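Hypothetical protein SMU.776 (Streptococcus mutans, PDB 2B78) is of unknown function but is probably an S-adenosylmethionine-dependent methyltransferase that may act on RNA. Local coordinates at residues 73-85 against 98-112. Residues are numbered along the deposited sequence; the frame is centred on the assembly and turned at random.
Sequences YFIKLFQWSKDKR and RLFNQDGDSFGGVTI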
loop_
_atom_site.group_PDB
_atom_site.type_symbol
_atom_site.label_atom_id
_atom_site.label_comp_id
_atom_site.label_asym_id
_atom_site.label_seq_id
_atom_site.Cartn_x
_atom_site.Cartn_y
_atom_site.Cartn_z
ATOM N N TYR A 73 15.052 -5.067 22.034
ATOM C CA TYR A 73 15.386 -4.326 20.828
ATOM C C TYR A 73 14.104 -3.920 20.105
ATOM O O TYR A 73 14.015 -2.821 19.567
ATOM C CB TYR A 73 16.254 -5.172 19.900
ATOM C CG TYR A 73 16.727 -4.407 18.684
ATOM C CD1 TYR A 73 17.751 -3.466 18.783
ATOM C CD2 TYR A 73 16.144 -4.621 17.432
ATOM C CE1 TYR A 73 18.187 -2.755 17.668
ATOM C CE2 TYR A 73 16.576 -3.913 16.307
ATOM C CZ TYR A 73 17.596 -2.987 16.435
ATOM O OH TYR A 73 18.039 -2.298 15.331
ATOM N N PHE A 74 13.108 -4.807 20.094
ATOM C CA PHE A 74 11.848 -4.493 19.431
ATOM C C PHE A 74 11.003 -3.517 20.245
ATOM O O PHE A 74 10.276 -2.694 19.677
ATOM C CB PHE A 74 11.077 -5.780 19.116
ATOM C CG PHE A 74 11.689 -6.584 18.003
ATOM C CD1 PHE A 74 11.694 -6.098 16.697
ATOM C CD2 PHE A 74 12.306 -7.801 18.264
ATOM C CE1 PHE A 74 12.314 -6.817 15.670
ATOM C CE2 PHE A 74 12.924 -8.522 17.247
ATOM C CZ PHE A 74 12.929 -8.029 15.948
ATOM N N ILE A 75 11.097 -3.585 21.571
ATOM C CA ILE A 75 10.344 -2.649 22.413
ATOM C C ILE A 75 10.812 -1.228 22.062
ATOM O O ILE A 75 9.996 -0.310 21.905
ATOM C CB ILE A 75 10.587 -2.935 23.926
ATOM C CG1 ILE A 75 9.836 -4.207 24.324
ATOM C CG2 ILE A 75 10.129 -1.763 24.779
ATOM C CD1 ILE A 75 10.177 -4.725 25.708
ATOM N N LYS A 76 12.124 -1.061 21.914
ATOM C CA LYS A 76 12.706 0.233 21.565
ATOM C C LYS A 76 12.191 0.687 20.200
ATOM O O LYS A 76 11.797 1.838 20.029
ATOM C CB LYS A 76 14.234 0.139 21.503
ATOM C CG LYS A 76 14.912 -0.294 22.805
ATOM C CD LYS A 76 14.826 0.787 23.871
ATOM C CE LYS A 76 15.673 0.425 25.085
ATOM N NZ LYS A 76 15.575 1.459 26.154
ATOM N N LEU A 77 12.210 -0.218 19.227
ATOM C CA LEU A 77 11.738 0.118 17.886
ATOM C C LEU A 77 10.281 0.561 17.881
ATOM O O LEU A 77 9.927 1.544 17.227
ATOM C CB LEU A 77 11.903 -1.072 16.936
ATOM C CG LEU A 77 13.311 -1.333 16.394
ATOM C CD1 LEU A 77 13.283 -2.525 15.462
ATOM C CD2 LEU A 77 13.817 -0.083 15.652
ATOM N N PHE A 78 9.426 -0.161 18.599
ATOM C CA PHE A 78 8.013 0.200 18.627
ATOM C C PHE A 78 7.741 1.467 19.431
ATOM O O PHE A 78 6.798 2.196 19.133
ATOM C CB PHE A 78 7.168 -0.971 19.144
ATOM C CG PHE A 78 7.186 -2.177 18.237
ATOM C CD1 PHE A 78 7.072 -2.026 16.854
ATOM C CD2 PHE A 78 7.315 -3.463 18.759
ATOM C CE1 PHE A 78 7.090 -3.134 16.006
ATOM C CE2 PHE A 78 7.334 -4.582 17.921
ATOM C CZ PHE A 78 7.221 -4.417 16.545
ATOM N N GLN A 79 8.558 1.740 20.445
ATOM C CA GLN A 79 8.370 2.957 21.237
ATOM C C GLN A 79 8.619 4.162 20.339
ATOM O O GLN A 79 7.928 5.176 20.438
ATOM C CB GLN A 79 9.339 3.000 22.428
ATOM C CG GLN A 79 8.960 2.122 23.618
ATOM C CD GLN A 79 10.050 2.092 24.697
ATOM O OE1 GLN A 79 9.784 1.775 25.859
ATOM N NE2 GLN A 79 11.281 2.410 24.308
ATOM N N TRP A 80 9.601 4.047 19.450
ATOM C CA TRP A 80 9.924 5.143 18.541
ATOM C C TRP A 80 8.834 5.319 17.480
ATOM O O TRP A 80 8.427 6.438 17.171
ATOM C CB TRP A 80 11.268 4.892 17.835
ATOM C CG TRP A 80 12.498 5.166 18.651
ATOM C CD1 TRP A 80 13.334 4.240 19.215
ATOM C CD2 TRP A 80 13.055 6.454 18.965
ATOM N NE1 TRP A 80 14.375 4.873 19.860
ATOM C CE2 TRP A 80 14.227 6.228 19.726
ATOM C CE3 TRP A 80 12.675 7.774 18.682
ATOM C CZ2 TRP A 80 15.028 7.276 20.200
ATOM C CZ3 TRP A 80 13.473 8.820 19.157
ATOM C CH2 TRP A 80 14.635 8.561 19.909
ATOM N N SER A 81 8.366 4.214 16.914
ATOM C CA SER A 81 7.335 4.288 15.886
ATOM C C SER A 81 6.046 4.857 16.470
ATOM O O SER A 81 5.316 5.595 15.802
ATOM C CB SER A 81 7.091 2.903 15.273
ATOM O OG SER A 81 6.637 1.974 16.244
ATOM N N LYS A 82 5.772 4.520 17.724
ATOM C CA LYS A 82 4.575 5.008 18.406
ATOM C C LYS A 82 4.659 6.512 18.659
ATOM O O LYS A 82 3.697 7.243 18.438
ATOM C CB LYS A 82 4.398 4.272 19.741
ATOM C CG LYS A 82 3.220 4.761 20.585
ATOM C CD LYS A 82 2.995 3.842 21.780
ATOM C CE LYS A 82 1.712 4.186 22.524
ATOM N NZ LYS A 82 1.452 3.221 23.645
ATOM N N ASP A 83 5.812 6.972 19.123
ATOM C CA ASP A 83 6.000 8.390 19.409
ATOM C C ASP A 83 5.864 9.282 18.187
ATOM O O ASP A 83 5.474 10.439 18.310
ATOM C CB ASP A 83 7.360 8.632 20.062
ATOM C CG ASP A 83 7.318 8.451 21.565
ATOM O OD1 ASP A 83 6.620 9.248 22.233
ATOM O OD2 ASP A 83 7.969 7.513 22.072
ATOM N N LYS A 84 6.180 8.760 17.008
ATOM C CA LYS A 84 6.073 9.568 15.798
ATOM C C LYS A 84 4.633 9.671 15.317
ATOM O O LYS A 84 4.326 10.489 14.445
ATOM C CB LYS A 84 6.912 8.966 14.664
ATOM C CG LYS A 84 8.328 8.573 15.057
ATOM C CD LYS A 84 9.092 8.055 13.842
ATOM C CE LYS A 84 10.413 7.415 14.239
ATOM N NZ LYS A 84 11.238 8.304 15.099
ATOM N N ARG A 85 3.750 8.859 15.888
ATOM C CA ARG A 85 2.359 8.830 15.452
ATOM C C ARG A 85 1.296 9.329 16.434
ATOM O O ARG A 85 0.104 9.071 16.238
ATOM C CB ARG A 85 2.013 7.404 15.012
ATOM C CG ARG A 85 2.862 6.882 13.849
ATOM C CD ARG A 85 2.534 5.427 13.537
ATOM N NE ARG A 85 3.051 4.983 12.239
ATOM C CZ ARG A 85 4.333 4.752 11.966
ATOM N NH1 ARG A 85 5.267 4.920 12.900
ATOM N NH2 ARG A 85 4.685 4.341 10.751
ATOM N N ARG A 98 -1.553 3.000 9.506
ATOM C CA ARG A 98 -0.393 2.136 9.716
ATOM C C ARG A 98 0.476 2.518 10.916
ATOM O O ARG A 98 0.870 3.675 11.063
ATOM C CB ARG A 98 0.461 2.083 8.448
ATOM C CG ARG A 98 1.758 1.289 8.610
ATOM C CD ARG A 98 2.198 0.655 7.302
ATOM N NE ARG A 98 1.266 -0.386 6.879
ATOM C CZ ARG A 98 1.455 -1.183 5.833
ATOM N NH1 ARG A 98 2.547 -1.070 5.091
ATOM N NH2 ARG A 98 0.543 -2.097 5.532
ATOM N N LEU A 99 0.785 1.529 11.755
ATOM C CA LEU A 99 1.608 1.739 12.952
ATOM C C LEU A 99 3.104 1.520 12.722
ATOM O O LEU A 99 3.942 2.143 13.387
ATOM C CB LEU A 99 1.136 0.805 14.077
ATOM C CG LEU A 99 -0.305 0.948 14.579
ATOM C CD1 LEU A 99 -0.564 -0.079 15.688
ATOM C CD2 LEU A 99 -0.545 2.362 15.110
ATOM N N PHE A 100 3.445 0.643 11.780
ATOM C CA PHE A 100 4.847 0.323 11.504
ATOM C C PHE A 100 4.979 -0.034 10.032
ATOM O O PHE A 100 4.213 -0.847 9.519
ATOM C CB PHE A 100 5.275 -0.868 12.368
ATOM C CG PHE A 100 6.762 -0.971 12.576
ATOM C CD1 PHE A 100 7.380 -0.294 13.623
ATOM C CD2 PHE A 100 7.548 -1.737 11.717
ATOM C CE1 PHE A 100 8.759 -0.380 13.815
ATOM C CE2 PHE A 100 8.923 -1.825 11.898
ATOM C CZ PHE A 100 9.529 -1.145 12.950
ATOM N N ASN A 101 5.949 0.565 9.348
ATOM C CA ASN A 101 6.117 0.298 7.922
ATOM C C ASN A 101 7.531 -0.048 7.497
ATOM O O ASN A 101 8.257 0.792 6.966
ATOM C CB ASN A 101 5.623 1.498 7.109
ATOM C CG ASN A 101 5.502 1.190 5.624
ATOM O OD1 ASN A 101 4.972 0.141 5.224
ATOM N ND2 ASN A 101 5.977 2.116 4.796
ATOM N N GLN A 102 7.914 -1.296 7.736
ATOM C CA GLN A 102 9.229 -1.800 7.356
ATOM C C GLN A 102 10.426 -0.869 7.615
ATOM O O GLN A 102 10.641 -0.444 8.749
ATOM C CB GLN A 102 9.180 -2.223 5.891
ATOM C CG GLN A 102 8.080 -3.245 5.613
ATOM C CD GLN A 102 8.374 -4.097 4.395
ATOM O OE1 GLN A 102 9.373 -4.801 4.352
ATOM N NE2 GLN A 102 7.503 -4.036 3.400
ATOM N N ASP A 103 11.206 -0.554 6.580
ATOM C CA ASP A 103 12.372 0.300 6.786
ATOM C C ASP A 103 12.039 1.746 7.127
ATOM O O ASP A 103 12.905 2.498 7.586
ATOM C CB ASP A 103 13.340 0.210 5.579
ATOM C CG ASP A 103 12.685 0.533 4.248
ATOM O OD1 ASP A 103 11.448 0.383 4.117
ATOM O OD2 ASP A 103 13.433 0.914 3.313
ATOM N N GLY A 104 10.784 2.137 6.914
ATOM C CA GLY A 104 10.377 3.490 7.241
ATOM C C GLY A 104 10.454 3.650 8.750
ATOM O O GLY A 104 10.572 4.762 9.266
ATOM N N ASP A 105 10.382 2.532 9.465
ATOM C CA ASP A 105 10.468 2.565 10.922
ATOM C C ASP A 105 11.651 1.754 11.424
ATOM O O ASP A 105 11.660 1.249 12.556
ATOM C CB ASP A 105 9.170 2.073 11.544
ATOM C CG ASP A 105 8.034 3.041 11.322
ATOM O OD1 ASP A 105 8.050 4.129 11.950
ATOM O OD2 ASP A 105 7.140 2.720 10.504
ATOM N N SER A 106 12.647 1.637 10.552
ATOM C CA SER A 106 13.907 0.950 10.832
ATOM C C SER A 106 13.940 -0.554 11.028
ATOM O O SER A 106 14.830 -1.075 11.696
ATOM C CB SER A 106 14.630 1.635 12.000
ATOM O OG SER A 106 15.119 2.908 11.586
ATOM N N PHE A 107 12.978 -1.264 10.464
ATOM C CA PHE A 107 13.025 -2.712 10.542
ATOM C C PHE A 107 12.239 -3.290 9.387
ATOM O O PHE A 107 11.038 -3.524 9.496
ATOM C CB PHE A 107 12.470 -3.249 11.861
ATOM C CG PHE A 107 12.913 -4.657 12.150
ATOM C CD1 PHE A 107 14.208 -4.909 12.594
ATOM C CD2 PHE A 107 12.068 -5.735 11.899
ATOM C CE1 PHE A 107 14.658 -6.216 12.782
ATOM C CE2 PHE A 107 12.508 -7.046 12.081
ATOM C CZ PHE A 107 13.805 -7.285 12.522
ATOM N N GLY A 108 12.921 -3.512 8.269
ATOM C CA GLY A 108 12.248 -4.061 7.105
ATOM C C GLY A 108 11.711 -5.460 7.337
ATOM O O GLY A 108 12.188 -6.174 8.218
ATOM N N GLY A 109 10.702 -5.845 6.556
ATOM C CA GLY A 109 10.126 -7.173 6.688
ATOM C C GLY A 109 8.842 -7.240 7.499
ATOM O O GLY A 109 8.126 -8.244 7.468
ATOM N N VAL A 110 8.537 -6.161 8.213
ATOM C CA VAL A 110 7.347 -6.130 9.057
ATOM C C VAL A 110 6.520 -4.861 8.941
ATOM O O VAL A 110 7.068 -3.756 8.928
ATOM C CB VAL A 110 7.738 -6.272 10.549
ATOM C CG1 VAL A 110 6.490 -6.223 11.423
ATOM C CG2 VAL A 110 8.513 -7.566 10.774
ATOM N N THR A 111 5.199 -5.019 8.842
ATOM C CA THR A 111 4.292 -3.878 8.826
ATOM C C THR A 111 3.218 -4.224 9.851
ATOM O O THR A 111 2.933 -5.403 10.097
ATOM C CB THR A 111 3.609 -3.604 7.436
ATOM O OG1 THR A 111 2.695 -4.658 7.118
ATOM C CG2 THR A 111 4.650 -3.490 6.333
ATOM N N ILE A 112 2.648 -3.201 10.471
ATOM C CA ILE A 112 1.601 -3.406 11.459
ATOM C C ILE A 112 0.575 -2.307 11.255
ATOM O O ILE A 112 0.908 -1.116 11.233
ATOM C CB ILE A 112 2.130 -3.299 12.898
ATOM C CG1 ILE A 112 3.309 -4.253 13.103
ATOM C CG2 ILE A 112 0.991 -3.601 13.885
ATOM C CD1 ILE A 112 3.991 -4.106 14.447
HETATM O O HOH W 1 16.683 -0.535 13.748
HETATM O O HOH W 2 11.571 2.206 15.153
HETATM O O HOH W 3 3.919 2.074 16.114
#
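R85, just past helix 71-83, forms an end-on salt bridge with D105: NH1 donates to OD1 along a nearly straight 3.0 Å bond, and NH2 donates to OD2, also at 3.0 Å but more bent. The two flat groups are not coplanar; their planes lie 47° apart, and OD1 is approached from above the carboxylate plane, OD2 on its syn side. Arginine suits this buried spot because its remaining N-H groups serve backbone carbonyls: NE bonds to R98 O at 2.8 Å, NH1 also to S81 O, and NH2 to D365 O, while L99 O lies over the guanidinium centre. D105 is fixed in turn, since the anti lone pair of OD2 takes the backbone N-H of N101, and D105 CB packs on one face of the F100 ring.

The opposite face of F100 receives the edge of F78 in a T-shaped pair (planes at 77°), with F78 CE1 3.7 Å from F100 CD1. F78 CE1 also touches I112 CD1, and its ring stacks edge-to-face with F139 of helix 132-142. One helical turn back, the edge of F74 meets the face of F107. L77 is apolar and branched, so CD1 can touch F107 CB at 3.8 Å while CD2 lies near S106 CB and D105 O. Small S81 lets helix and loop approach closely: its OG bonds back to F78 O, and a water joins it to L99 O. Another water links L77 O with D105 O.

In the strands, I112 O accepts from the backbone N of both L99 and F100, so two residues stand opposite one: a classic beta bulge. The arrangement is that of an amphipathic helix packed on an antiparallel beta hairpin, strands 96-101 and 110-115, at the border of a five-stranded mixed sheet.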